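Local atomic coordinates of hydrolase family protein (Deinococcus radiodurans R1, PDB entry 3CNH), a protein that probably acts as a phosphatase, being a predicted hydrolase of the haloacid dehalogenase-like superfamily. Residues N18-E23 / A58-Q63; R44-E49 / G53-A58; Q63-Q68 / E75-V80. All blocks are in the same frame, centred on the assembly; numbering follows the deposited sequence. Where two conformers were deposited one is given.

Overall arrangement
The three contacts illustrate how one short helix, 57-64, can organise a small helical layer. Interaction 2 turns the chain from helix 36-51 toward it and is nested inside the longer loop closed by interaction 1, where W20, from the segment ahead of helix 22-32, reaches across to Y60. Interaction 3 follows in the chain and packs the helix exit against helix 74-83. Centres of interactions 1 and 2 are about 8 Å apart, those of 1 and 3 about 9 Å, and those of 2 and 3 about 13 Å. The W20 indole touches F77 as well, linking the first and third. The W20 side chain lies about 12 Å from the sodium ion bound by D10, G12 and D166.

Interaction 1 of 3, residues N18-E23 / A58-Q63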
ATOM      1  N   ASN A  18      -5.960   5.227   0.404  1.00 35.29           N
ATOM      2  CA  ASN A  18      -6.063   3.775   0.600  1.00 36.44           C
ATOM      3  C   ASN A  18      -6.907   3.195  -0.525  1.00 37.71           C
ATOM      4  O   ASN A  18      -7.664   3.910  -1.153  1.00 40.95           O
ATOM      5  CB  ASN A  18      -6.665   3.440   1.942  1.00 35.18           C
ATOM      6  CG  ASN A  18      -5.728   3.788   3.067  1.00 41.80           C
ATOM      7  OD1 ASN A  18      -4.541   3.509   2.977  1.00 43.28           O
ATOM      8  ND2 ASN A  18      -6.237   4.445   4.088  1.00 44.23           N
ATOM      9  N   GLY A  19      -6.690   1.934  -0.823  1.00 37.57           N
ATOM     10  CA  GLY A  19      -7.409   1.300  -1.929  1.00 37.58           C
ATOM     11  C   GLY A  19      -8.758   0.725  -1.562  1.00 36.38           C
ATOM     12  O   GLY A  19      -9.693   0.736  -2.348  1.00 35.80           O
ATOM     13  N   TRP A  20      -8.857   0.251  -0.338  1.00 36.59           N
ATOM     14  CA  TRP A  20     -10.085  -0.486   0.060  1.00 37.16           C
ATOM     15  C   TRP A  20     -10.237  -0.493   1.578  1.00 38.65           C
ATOM     16  O   TRP A  20     -10.337  -1.517   2.230  1.00 37.20           O
ATOM     17  CB  TRP A  20      -9.996  -1.886  -0.551  1.00 38.15           C
ATOM     18  CG  TRP A  20     -11.281  -2.684  -0.610  1.00 32.56           C
ATOM     19  CD1 TRP A  20     -11.437  -3.986  -0.200  1.00 36.83           C
ATOM     20  CD2 TRP A  20     -12.541  -2.279  -1.131  1.00 31.94           C
ATOM     21  NE1 TRP A  20     -12.700  -4.395  -0.426  1.00 34.66           N
ATOM     22  CE2 TRP A  20     -13.412  -3.384  -1.014  1.00 32.82           C
ATOM     23  CE3 TRP A  20     -13.038  -1.096  -1.687  1.00 34.87           C
ATOM     24  CZ2 TRP A  20     -14.736  -3.315  -1.381  1.00 33.89           C
ATOM     25  CZ3 TRP A  20     -14.357  -1.046  -2.082  1.00 37.03           C
ATOM     26  CH2 TRP A  20     -15.197  -2.145  -1.920  1.00 37.92           C
ATOM     27  N   ASP A  21     -10.201   0.717   2.121  1.00 39.40           N
ATOM     28  CA  ASP A  21     -10.340   0.942   3.571  1.00 39.35           C
ATOM     29  C   ASP A  21     -11.780   0.964   4.020  1.00 38.42           C
ATOM     30  O   ASP A  21     -12.730   0.884   3.238  1.00 35.97           O
ATOM     31  CB  ASP A  21      -9.565   2.207   4.054  1.00 41.56           C
ATOM     32  CG  ASP A  21     -10.191   3.547   3.588  1.00 44.50           C
ATOM     33  OD1 ASP A  21     -11.413   3.622   3.290  1.00 44.26           O
ATOM     34  OD2 ASP A  21      -9.443   4.577   3.575  1.00 45.60           O
ATOM     35  N   ARG A  22     -11.922   1.060   5.330  1.00 37.98           N
ATOM     36  CA  ARG A  22     -13.236   1.029   5.956  1.00 40.55           C
ATOM     37  C   ARG A  22     -14.225   2.008   5.358  1.00 41.03           C
ATOM     38  O   ARG A  22     -15.378   1.677   5.073  1.00 41.72           O
ATOM     39  CB  ARG A  22     -13.135   1.270   7.481  1.00 41.78           C
ATOM     40  N   GLU A  23     -13.750   3.221   5.138  1.00 42.29           N
ATOM     41  CA  GLU A  23     -14.638   4.299   4.698  1.00 44.05           C
ATOM     42  C   GLU A  23     -15.108   4.082   3.264  1.00 41.45           C
ATOM     43  O   GLU A  23     -16.267   4.247   2.916  1.00 43.13           O
ATOM     44  CB  GLU A  23     -13.955   5.669   4.870  1.00 46.17           C
ATOM     45  CG  GLU A  23     -13.589   5.974   6.342  1.00 54.12           C
ATOM     46  CD  GLU A  23     -12.254   5.347   6.868  1.00 64.69           C
ATOM     47  OE1 GLU A  23     -11.474   4.681   6.130  1.00 62.41           O
ATOM     48  OE2 GLU A  23     -11.975   5.551   8.075  1.00 77.12           O
ATOM     49  N   ALA A  58     -11.629 -12.850  -7.484  1.00 35.05           N
ATOM     50  CA  ALA A  58     -12.899 -13.503  -7.840  1.00 34.91           C
ATOM     51  C   ALA A  58     -13.425 -14.255  -6.631  1.00 34.62           C
ATOM     52  O   ALA A  58     -14.635 -14.262  -6.321  1.00 35.53           O
ATOM     53  CB  ALA A  58     -12.708 -14.459  -8.998  1.00 36.55           C
ATOM     54  N   GLU A  59     -12.504 -14.964  -6.003  1.00 34.96           N
ATOM     55  CA  GLU A  59     -12.806 -15.755  -4.817  1.00 33.88           C
ATOM     56  C   GLU A  59     -13.316 -14.873  -3.678  1.00 31.71           C
ATOM     57  O   GLU A  59     -14.341 -15.175  -3.027  1.00 32.34           O
ATOM     58  CB  GLU A  59     -11.611 -16.588  -4.365  1.00 34.77           C
ATOM     59  CG  GLU A  59     -11.338 -17.816  -5.233  1.00 36.22           C
ATOM     60  CD  GLU A  59     -10.033 -18.539  -4.871  1.00 42.07           C
ATOM     61  OE1 GLU A  59      -9.066 -17.897  -4.447  1.00 39.22           O
ATOM     62  OE2 GLU A  59      -9.954 -19.764  -5.071  1.00 42.02           O
ATOM     63  N   TYR A  60     -12.596 -13.796  -3.450  1.00 33.07           N
ATOM     64  CA  TYR A  60     -12.982 -12.822  -2.420  1.00 32.42           C
ATOM     65  C   TYR A  60     -14.379 -12.299  -2.713  1.00 32.82           C
ATOM     66  O   TYR A  60     -15.263 -12.308  -1.856  1.00 32.25           O
ATOM     67  CB  TYR A  60     -11.929 -11.710  -2.328  1.00 32.33           C
ATOM     68  CG  TYR A  60     -12.342 -10.463  -1.556  1.00 32.51           C
ATOM     69  CD1 TYR A  60     -13.026  -9.455  -2.193  1.00 34.48           C
ATOM     70  CD2 TYR A  60     -12.006 -10.284  -0.216  1.00 35.68           C
ATOM     71  CE1 TYR A  60     -13.415  -8.308  -1.520  1.00 33.90           C
ATOM     72  CE2 TYR A  60     -12.392  -9.135   0.473  1.00 34.45           C
ATOM     73  CZ  TYR A  60     -13.091  -8.146  -0.197  1.00 34.44           C
ATOM     74  OH  TYR A  60     -13.490  -6.999   0.461  1.00 34.11           O
ATOM     75  N   LEU A  61     -14.601 -11.881  -3.956  1.00 33.19           N
ATOM     76  CA  LEU A  61     -15.925 -11.306  -4.321  1.00 33.39           C
ATOM     77  C   LEU A  61     -17.057 -12.314  -4.182  1.00 33.45           C
ATOM     78  O   LEU A  61     -18.199 -11.976  -3.798  1.00 30.94           O
ATOM     79  CB  LEU A  61     -15.899 -10.661  -5.723  1.00 33.93           C
ATOM     80  CG  LEU A  61     -15.086  -9.379  -5.799  1.00 35.04           C
ATOM     81  CD1 LEU A  61     -15.142  -8.876  -7.260  1.00 34.72           C
ATOM     82  CD2 LEU A  61     -15.562  -8.308  -4.820  1.00 32.64           C
ATOM     83  N   GLU A  62     -16.743 -13.578  -4.441  1.00 32.42           N
ATOM     84  CA  GLU A  62     -17.711 -14.668  -4.329  0.50 32.90           C
ATOM     85  C   GLU A  62     -18.202 -14.775  -2.892  1.00 33.01           C
ATOM     86  O   GLU A  62     -19.381 -14.993  -2.618  1.00 33.26           O
ATOM     87  CB  GLU A  62     -17.077 -16.009  -4.753  0.50 32.55           C
ATOM     88  CG  GLU A  62     -17.936 -17.244  -4.443  0.50 35.18           C
ATOM     89  CD  GLU A  62     -19.260 -17.221  -5.150  0.50 43.56           C
ATOM     90  OE1 GLU A  62     -19.447 -16.403  -6.081  0.50 46.06           O
ATOM     91  OE2 GLU A  62     -20.117 -18.040  -4.767  0.50 43.67           O
ATOM     92  N   GLN A  63     -17.272 -14.606  -1.970  1.00 31.59           N
ATOM     93  CA  GLN A  63     -17.626 -14.743  -0.549  1.00 31.27           C
ATOM     94  C   GLN A  63     -18.193 -13.487   0.074  1.00 32.17           C
ATOM     95  O   GLN A  63     -19.069 -13.541   0.946  1.00 33.08           O
ATOM     96  CB  GLN A  63     -16.428 -15.166   0.289  1.00 33.38           C
ATOM     97  CG  GLN A  63     -15.834 -16.508  -0.112  1.00 34.79           C
ATOM     98  CD  GLN A  63     -14.842 -17.026   0.900  1.00 36.67           C
ATOM     99  OE1 GLN A  63     -14.616 -16.404   1.945  1.00 34.57           O
ATOM    100  NE2 GLN A  63     -14.252 -18.183   0.605  1.00 32.82           N
TER
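W20 and Y60 each hold CG anti to the backbone N (chi1 -164° and 166°), which stretches both rings out from their main chains and lets them meet although their CA atoms are 12.9 Å apart. The meeting point is polar. W20 NE1 donates to Y60 OH at 2.9 Å in a nearly straight bond (169° at the hydrogen), and the hydroxyl oxygen lies at the indole edge, close to the plane of the ring. Carbon contacts are looser, W20 CD1 standing 4.5 Å from Y60 CZ. The same hydroxyl also bonds H43, whose ring meets the indole, so two partners fix the phenol oxygen. A leucine at W20 would lack the indole N-H and would probably leave Y60 OH without one of its two partners, with a gap opened beside F39 and M81. On the loop side, D21 is the N-cap of helix 22-32 and bonds the backbone N of Q24; N18 ND2 reaches the anti lone pair of D21 OD2 at 3.2 Å. The arrangement ties the linker that follows the first core strand to a cap helix, consistent with the helical cap domain that many haloacid dehalogenase-like enzymes insert after that strand.

Interaction 2 of 3, residues R44-E49 / G53-A58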
ATOM      1  N   ARG A  44     -13.985  -9.066   6.602  1.00 34.07           N
ATOM      2  CA  ARG A  44     -13.029  -9.262   7.710  0.50 36.63           C
ATOM      3  C   ARG A  44     -12.365 -10.629   7.604  1.00 36.32           C
ATOM      4  O   ARG A  44     -11.144 -10.790   7.783  1.00 36.18           O
ATOM      5  CB  ARG A  44     -13.719  -9.128   9.080  0.50 37.75           C
ATOM      6  CG  ARG A  44     -12.760  -9.157  10.256  0.50 39.95           C
ATOM      7  CD  ARG A  44     -13.470  -9.077  11.617  0.50 42.07           C
ATOM      8  NE  ARG A  44     -14.256 -10.274  11.932  0.50 47.07           N
ATOM      9  CZ  ARG A  44     -13.752 -11.369  12.498  0.50 46.94           C
ATOM     10  NH1 ARG A  44     -12.464 -11.425  12.806  0.50 50.70           N
ATOM     11  NH2 ARG A  44     -14.531 -12.406  12.762  0.50 44.56           N
ATOM     12  N   LEU A  45     -13.196 -11.596   7.294  1.00 35.85           N
ATOM     13  CA  LEU A  45     -12.733 -12.992   7.209  1.00 35.57           C
ATOM     14  C   LEU A  45     -11.838 -13.248   6.013  1.00 36.06           C
ATOM     15  O   LEU A  45     -10.822 -13.919   6.124  1.00 35.40           O
ATOM     16  CB  LEU A  45     -13.878 -14.001   7.195  1.00 35.56           C
ATOM     17  CG  LEU A  45     -14.095 -14.741   8.513  1.00 41.73           C
ATOM     18  CD1 LEU A  45     -14.472 -13.806   9.612  1.00 44.87           C
ATOM     19  CD2 LEU A  45     -15.138 -15.850   8.338  1.00 38.81           C
ATOM     20  N   ALA A  46     -12.231 -12.706   4.872  1.00 33.85           N
ATOM     21  CA  ALA A  46     -11.557 -13.019   3.591  1.00 35.25           C
ATOM     22  C   ALA A  46     -10.418 -12.119   3.202  1.00 35.91           C
ATOM     23  O   ALA A  46      -9.499 -12.517   2.479  1.00 36.20           O
ATOM     24  CB  ALA A  46     -12.590 -13.092   2.445  1.00 34.44           C
ATOM     25  N   ALA A  47     -10.453 -10.874   3.680  1.00 34.32           N
ATOM     26  CA  ALA A  47      -9.467  -9.905   3.248  1.00 33.88           C
ATOM     27  C   ALA A  47      -7.989 -10.285   3.381  1.00 33.07           C
ATOM     28  O   ALA A  47      -7.213 -10.063   2.457  1.00 35.41           O
ATOM     29  CB  ALA A  47      -9.739  -8.540   3.881  1.00 33.64           C
ATOM     30  N   PRO A  48      -7.578 -10.849   4.525  1.00 32.57           N
ATOM     31  CA  PRO A  48      -6.147 -11.079   4.658  1.00 32.21           C
ATOM     32  C   PRO A  48      -5.555 -11.964   3.589  1.00 32.31           C
ATOM     33  O   PRO A  48      -4.435 -11.706   3.116  1.00 34.90           O
ATOM     34  CB  PRO A  48      -6.022 -11.713   6.070  1.00 34.24           C
ATOM     35  CG  PRO A  48      -7.186 -11.121   6.818  1.00 35.43           C
ATOM     36  CD  PRO A  48      -8.303 -11.096   5.790  1.00 33.74           C
ATOM     37  N   GLU A  49      -6.323 -12.994   3.188  1.00 33.65           N
ATOM     38  CA  GLU A  49      -5.807 -13.922   2.199  1.00 33.59           C
ATOM     39  C   GLU A  49      -5.744 -13.282   0.822  1.00 33.08           C
ATOM     40  O   GLU A  49      -4.864 -13.578   0.021  1.00 34.48           O
ATOM     41  CB  GLU A  49      -6.576 -15.223   2.200  1.00 34.40           C
ATOM     42  CG  GLU A  49      -6.311 -16.089   3.441  1.00 33.99           C
ATOM     43  CD  GLU A  49      -4.926 -16.684   3.478  1.00 37.57           C
ATOM     44  OE1 GLU A  49      -3.925 -15.934   3.625  1.00 43.24           O
ATOM     45  OE2 GLU A  49      -4.823 -17.889   3.345  1.00 37.47           O
ATOM     46  N   GLY A  53      -2.236 -12.515  -1.382  1.00 34.90           N
ATOM     47  CA  GLY A  53      -2.204 -13.136  -2.698  1.00 35.22           C
ATOM     48  C   GLY A  53      -2.450 -14.626  -2.748  1.00 34.61           C
ATOM     49  O   GLY A  53      -2.062 -15.302  -3.699  1.00 36.49           O
ATOM     50  N   ARG A  54      -3.132 -15.132  -1.712  1.00 34.42           N
ATOM     51  CA  ARG A  54      -3.415 -16.553  -1.578  1.00 34.62           C
ATOM     52  C   ARG A  54      -4.872 -16.903  -1.931  1.00 34.90           C
ATOM     53  O   ARG A  54      -5.276 -18.071  -1.924  1.00 35.96           O
ATOM     54  CB  ARG A  54      -2.998 -17.073  -0.217  1.00 37.42           C
ATOM     55  CG  ARG A  54      -1.473 -16.996   0.002  1.00 40.65           C
ATOM     56  CD  ARG A  54      -0.688 -17.761  -1.031  1.00 43.00           C
ATOM     57  NE  ARG A  54      -1.070 -19.161  -1.159  1.00 47.98           N
ATOM     58  CZ  ARG A  54      -0.630 -20.145  -0.376  1.00 52.48           C
ATOM     59  NH1 ARG A  54       0.235 -19.906   0.596  1.00 53.45           N
ATOM     60  NH2 ARG A  54      -1.060 -21.380  -0.585  1.00 53.31           N
HETATM   61  N   MSE A  55      -5.633 -15.849  -2.158  1.00 34.18           N
HETATM   62  CA  MSE A  55      -6.963 -16.018  -2.766  0.50 35.54           C
HETATM   63  C   MSE A  55      -7.101 -14.928  -3.833  1.00 35.40           C
HETATM   64  O   MSE A  55      -6.461 -13.875  -3.797  1.00 36.04           O
HETATM   65  CB  MSE A  55      -8.125 -16.084  -1.748  0.50 37.43           C
HETATM   66  CG  MSE A  55      -8.987 -14.886  -1.657  0.50 38.11           C
HETATM   67 SE   MSE A  55     -10.170 -14.820  -0.128  0.38 35.34          SE
HETATM   68  CE  MSE A  55     -11.548 -16.147  -0.443  0.50 30.47           C
ATOM     69  N   THR A  56      -7.886 -15.258  -4.842  1.00 35.23           N
ATOM     70  CA  THR A  56      -8.067 -14.353  -5.958  1.00 36.11           C
ATOM     71  C   THR A  56      -9.174 -13.341  -5.658  1.00 35.65           C
ATOM     72  O   THR A  56      -9.996 -13.539  -4.764  1.00 35.25           O
ATOM     73  CB  THR A  56      -8.447 -15.105  -7.249  1.00 39.14           C
ATOM     74  OG1 THR A  56      -9.742 -15.679  -7.095  1.00 38.37           O
ATOM     75  CG2 THR A  56      -7.433 -16.241  -7.552  1.00 41.12           C
ATOM     76  N   LEU A  57      -9.183 -12.267  -6.429  1.00 35.50           N
ATOM     77  CA  LEU A  57     -10.248 -11.269  -6.281  1.00 36.12           C
ATOM     78  C   LEU A  57     -11.601 -11.914  -6.544  1.00 35.11           C
ATOM     79  O   LEU A  57     -12.607 -11.643  -5.872  1.00 34.41           O
ATOM     80  CB  LEU A  57     -10.044 -10.057  -7.219  1.00 38.60           C
ATOM     81  CG  LEU A  57     -11.101  -8.967  -7.047  1.00 38.63           C
ATOM     82  CD1 LEU A  57     -11.184  -8.369  -5.642  1.00 34.65           C
ATOM     83  CD2 LEU A  57     -10.805  -7.873  -8.074  1.00 38.17           C
ATOM     84  N   ALA A  58     -11.629 -12.850  -7.484  1.00 35.05           N
ATOM     85  CA  ALA A  58     -12.899 -13.503  -7.840  1.00 34.91           C
ATOM     86  C   ALA A  58     -13.425 -14.255  -6.631  1.00 34.62           C
ATOM     87  O   ALA A  58     -14.635 -14.262  -6.321  1.00 35.53           O
ATOM     88  CB  ALA A  58     -12.708 -14.459  -8.998  1.00 36.55           C
TER
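E49 and R54 lie side by side and point the same way, yet they do not form an ion pair: the carboxylate and guanidinium planes are turned 49° apart, and E49 OE2 is 6.0 Å from R54 NE. The arginine bends at chi2 and chi3, carrying its charged end away, so what the carboxylate meets is R54 CB, 4.1 Å from E49 OE2. Opposite charges at this distance may still attract weakly. Selenomethionine M55, in the one of its two deposited conformers described here, instead directs its chain at helix 36-51; its SE rests 3.9 Å from A46 CB and 3.5 Å from A46 O. Beneath these side chains E49 O is gripped twice, by R54 N at 2.9 Å and, less straight, by M55 N at 3.2 Å, the latter coming from above the carbonyl plane. G53 takes a positive phi of 71° in the Schellman motif that ends the helix. Beyond the turn T56 is the N-cap of helix 57-64 and E59 OE1 bonds back to T56 N, a capping box. The contact thus forms the tight turn between helices 36-51 and 57-64, with A46 also touching Y60, Q63 and V64, while L57 faces R78 and M81 of helix 74-83.

Interaction 3 of 3, residues Q63-Q68 / E75-V80; sequences QVVFYQ and EDFRAV
V65, where the chain leaves helix 57-64, meets F77 of helix 74-83 from the opposite direction and works as a small wedge between two aromatic rings. Its two methyl groups divide the task. CG1 is anti to the backbone N (chi1 -178°), and this leaves CG2 anti to the carbonyl carbon, aimed at F77. CG2 sits over one face of the F77 ring, 4.0 Å from the centroid and 20° off the normal, a CH-pi contact whose closest atom is F77 CZ, at 3.8 Å from V65 CG2. CG1 lies 3.7 Å above the plane of the neighbouring F66 ring, offset toward its rim.

F66 comes next, at the centre of an inverse gamma turn closed by a weak bond from Y67 N to V65 O. Its backbone N probably bonds L61 O, tying the turn to the last helical stretch. The ring meets F77 by its edge, F66 CZ lying 4.3 Å from F77 CB, near the F66 ring plane; F72 meets the same ring. Y67 then turns to another neighbourhood, its ring taking cation-pi contacts from R42 and R70. F77 itself, with CG anti to the backbone N (chi1 -164°), extends into the layer among L61, V28, F32 and L34.

Everything that crosses between the two segments is therefore apolar: methyl on ring face, ring edge on methylene. Such contacts depend on shape and dispersion more than on direction, and the polar bonds nearby, the weak one of the turn and that of V65 O with R70, lie beside the interface and not across it.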
ATOM      1  N   GLN A  63     -17.272 -14.606  -1.970  1.00 31.59           N
ATOM      2  CA  GLN A  63     -17.626 -14.743  -0.549  1.00 31.27           C
ATOM      3  C   GLN A  63     -18.193 -13.487   0.074  1.00 32.17           C
ATOM      4  O   GLN A  63     -19.069 -13.541   0.946  1.00 33.08           O
ATOM      5  CB  GLN A  63     -16.428 -15.166   0.289  1.00 33.38           C
ATOM      6  CG  GLN A  63     -15.834 -16.508  -0.112  1.00 34.79           C
ATOM      7  CD  GLN A  63     -14.842 -17.026   0.900  1.00 36.67           C
ATOM      8  OE1 GLN A  63     -14.616 -16.404   1.945  1.00 34.57           O
ATOM      9  NE2 GLN A  63     -14.252 -18.183   0.605  1.00 32.82           N
ATOM     10  N   VAL A  64     -17.690 -12.364  -0.388  1.00 32.22           N
ATOM     11  CA  VAL A  64     -17.985 -11.078   0.256  1.00 31.34           C
ATOM     12  C   VAL A  64     -19.204 -10.357  -0.305  1.00 33.03           C
ATOM     13  O   VAL A  64     -19.896  -9.622   0.418  1.00 32.27           O
ATOM     14  CB  VAL A  64     -16.732 -10.197   0.286  1.00 32.88           C
ATOM     15  CG1 VAL A  64     -17.049  -8.828   0.834  1.00 33.17           C
ATOM     16  CG2 VAL A  64     -15.639 -10.870   1.131  1.00 34.82           C
ATOM     17  N   VAL A  65     -19.475 -10.610  -1.591  1.00 31.92           N
ATOM     18  CA  VAL A  65     -20.561  -9.960  -2.309  1.00 31.33           C
ATOM     19  C   VAL A  65     -21.530 -10.864  -3.019  1.00 31.52           C
ATOM     20  O   VAL A  65     -22.738 -10.754  -2.817  1.00 31.51           O
ATOM     21  CB  VAL A  65     -20.006  -8.924  -3.336  1.00 31.20           C
ATOM     22  CG1 VAL A  65     -21.150  -8.223  -4.056  1.00 34.01           C
ATOM     23  CG2 VAL A  65     -19.134  -7.891  -2.639  1.00 32.08           C
ATOM     24  N   PHE A  66     -21.000 -11.789  -3.811  1.00 30.97           N
ATOM     25  CA  PHE A  66     -21.831 -12.633  -4.685  1.00 31.77           C
ATOM     26  C   PHE A  66     -22.194 -13.982  -4.091  1.00 34.63           C
ATOM     27  O   PHE A  66     -22.199 -15.003  -4.771  1.00 37.72           O
ATOM     28  CB  PHE A  66     -21.178 -12.750  -6.058  1.00 32.57           C
ATOM     29  CG  PHE A  66     -20.999 -11.411  -6.738  1.00 32.63           C
ATOM     30  CD1 PHE A  66     -22.046 -10.834  -7.432  1.00 33.86           C
ATOM     31  CD2 PHE A  66     -19.811 -10.718  -6.613  1.00 33.69           C
ATOM     32  CE1 PHE A  66     -21.894  -9.593  -8.029  1.00 31.86           C
ATOM     33  CE2 PHE A  66     -19.646  -9.477  -7.205  1.00 32.03           C
ATOM     34  CZ  PHE A  66     -20.702  -8.916  -7.906  1.00 32.41           C
ATOM     35  N   TYR A  67     -22.599 -13.924  -2.832  1.00 33.40           N
ATOM     36  CA  TYR A  67     -23.037 -15.126  -2.065  1.00 33.22           C
ATOM     37  C   TYR A  67     -24.542 -15.252  -2.140  1.00 32.66           C
ATOM     38  O   TYR A  67     -25.168 -16.202  -1.618  1.00 34.30           O
ATOM     39  CB  TYR A  67     -22.573 -15.094  -0.597  1.00 33.59           C
ATOM     40  CG  TYR A  67     -22.998 -13.873   0.171  1.00 35.84           C
ATOM     41  CD1 TYR A  67     -24.199 -13.847   0.864  1.00 35.65           C
ATOM     42  CD2 TYR A  67     -22.194 -12.734   0.204  1.00 35.86           C
ATOM     43  CE1 TYR A  67     -24.594 -12.716   1.554  1.00 37.82           C
ATOM     44  CE2 TYR A  67     -22.591 -11.619   0.890  1.00 37.07           C
ATOM     45  CZ  TYR A  67     -23.781 -11.617   1.560  1.00 40.15           C
ATOM     46  OH  TYR A  67     -24.152 -10.489   2.229  1.00 44.83           O
ATOM     47  N   GLN A  68     -25.141 -14.285  -2.819  1.00 32.79           N
ATOM     48  CA  GLN A  68     -26.588 -14.300  -3.108  1.00 34.09           C
ATOM     49  C   GLN A  68     -26.792 -13.554  -4.417  1.00 33.37           C
ATOM     50  O   GLN A  68     -25.853 -12.913  -4.874  1.00 32.95           O
ATOM     51  CB  GLN A  68     -27.413 -13.691  -1.981  1.00 35.24           C
ATOM     52  CG  GLN A  68     -27.172 -12.237  -1.745  1.00 40.60           C
ATOM     53  CD  GLN A  68     -28.020 -11.727  -0.587  1.00 47.77           C
ATOM     54  OE1 GLN A  68     -27.856 -12.159   0.554  1.00 55.23           O
ATOM     55  NE2 GLN A  68     -28.947 -10.834  -0.884  1.00 51.01           N
ATOM     56  N   GLU A  75     -17.681  -7.490 -12.400  1.00 36.04           N
ATOM     57  CA  GLU A  75     -16.913  -6.491 -13.175  1.00 36.88           C
ATOM     58  C   GLU A  75     -17.346  -5.092 -12.774  1.00 34.11           C
ATOM     59  O   GLU A  75     -16.512  -4.180 -12.596  1.00 37.13           O
ATOM     60  CB  GLU A  75     -17.075  -6.712 -14.679  1.00 38.56           C
ATOM     61  CG  GLU A  75     -16.396  -8.006 -15.178  1.00 45.59           C
ATOM     62  CD  GLU A  75     -17.099  -9.321 -14.770  1.00 53.90           C
ATOM     63  OE1 GLU A  75     -18.338  -9.375 -14.516  1.00 49.25           O
ATOM     64  OE2 GLU A  75     -16.377 -10.343 -14.711  1.00 66.50           O
ATOM     65  N   ASP A  76     -18.644  -4.939 -12.601  1.00 34.03           N
ATOM     66  CA  ASP A  76     -19.232  -3.656 -12.179  1.00 34.36           C
ATOM     67  C   ASP A  76     -18.607  -3.289 -10.834  1.00 34.62           C
ATOM     68  O   ASP A  76     -18.158  -2.163 -10.587  1.00 33.87           O
ATOM     69  CB  ASP A  76     -20.753  -3.742 -11.966  1.00 35.09           C
ATOM     70  CG  ASP A  76     -21.541  -3.919 -13.259  1.00 37.47           C
ATOM     71  OD1 ASP A  76     -21.030  -3.509 -14.323  1.00 39.61           O
ATOM     72  OD2 ASP A  76     -22.685  -4.431 -13.202  1.00 37.17           O
ATOM     73  N   PHE A  77     -18.540  -4.293  -9.966  1.00 34.38           N
ATOM     74  CA  PHE A  77     -18.104  -4.043  -8.579  1.00 33.78           C
ATOM     75  C   PHE A  77     -16.636  -3.694  -8.545  1.00 34.41           C
ATOM     76  O   PHE A  77     -16.190  -2.784  -7.850  1.00 34.34           O
ATOM     77  CB  PHE A  77     -18.410  -5.259  -7.669  1.00 33.80           C
ATOM     78  CG  PHE A  77     -18.341  -4.941  -6.206  1.00 33.76           C
ATOM     79  CD1 PHE A  77     -17.174  -5.131  -5.494  1.00 34.02           C
ATOM     80  CD2 PHE A  77     -19.428  -4.406  -5.537  1.00 33.56           C
ATOM     81  CE1 PHE A  77     -17.103  -4.822  -4.149  1.00 30.56           C
ATOM     82  CE2 PHE A  77     -19.340  -4.110  -4.164  1.00 31.09           C
ATOM     83  CZ  PHE A  77     -18.191  -4.299  -3.503  1.00 32.09           C
ATOM     84  N   ARG A  78     -15.883  -4.448  -9.314  1.00 34.84           N
ATOM     85  CA  ARG A  78     -14.446  -4.259  -9.378  0.50 36.14           C
ATOM     86  C   ARG A  78     -14.102  -2.848  -9.890  1.00 35.48           C
ATOM     87  O   ARG A  78     -13.165  -2.197  -9.395  1.00 36.26           O
ATOM     88  CB  ARG A  78     -13.854  -5.382 -10.221  0.50 37.44           C
ATOM     89  CG  ARG A  78     -12.383  -5.584 -10.044  0.50 43.04           C
ATOM     90  CD  ARG A  78     -11.653  -5.015 -11.144  0.50 48.76           C
ATOM     91  NE  ARG A  78     -11.977  -5.752 -12.350  0.50 54.12           N
ATOM     92  CZ  ARG A  78     -11.141  -6.608 -12.911  0.50 58.78           C
ATOM     93  NH1 ARG A  78     -11.497  -7.255 -14.013  0.50 61.29           N
ATOM     94  NH2 ARG A  78      -9.947  -6.803 -12.372  0.50 58.83           N
ATOM     95  N   ALA A  79     -14.890  -2.371 -10.833  1.00 35.07           N
ATOM     96  CA  ALA A  79     -14.667  -1.036 -11.410  1.00 36.12           C
ATOM     97  C   ALA A  79     -14.771   0.034 -10.343  1.00 35.58           C
ATOM     98  O   ALA A  79     -13.941   0.947 -10.260  1.00 36.13           O
ATOM     99  CB  ALA A  79     -15.662  -0.730 -12.540  1.00 37.78           C
ATOM    100  N   VAL A  80     -15.804  -0.090  -9.524  1.00 33.08           N
ATOM    101  CA  VAL A  80     -16.058   0.899  -8.466  1.00 33.58           C
ATOM    102  C   VAL A  80     -14.984   0.781  -7.363  1.00 34.23           C
ATOM    103  O   VAL A  80     -14.539   1.784  -6.782  1.00 34.13           O
ATOM    104  CB  VAL A  80     -17.511   0.813  -7.926  1.00 33.69           C
ATOM    105  CG1 VAL A  80     -17.704   1.799  -6.779  1.00 33.42           C
ATOM    106  CG2 VAL A  80     -18.523   1.105  -9.065  1.00 34.84           C
TER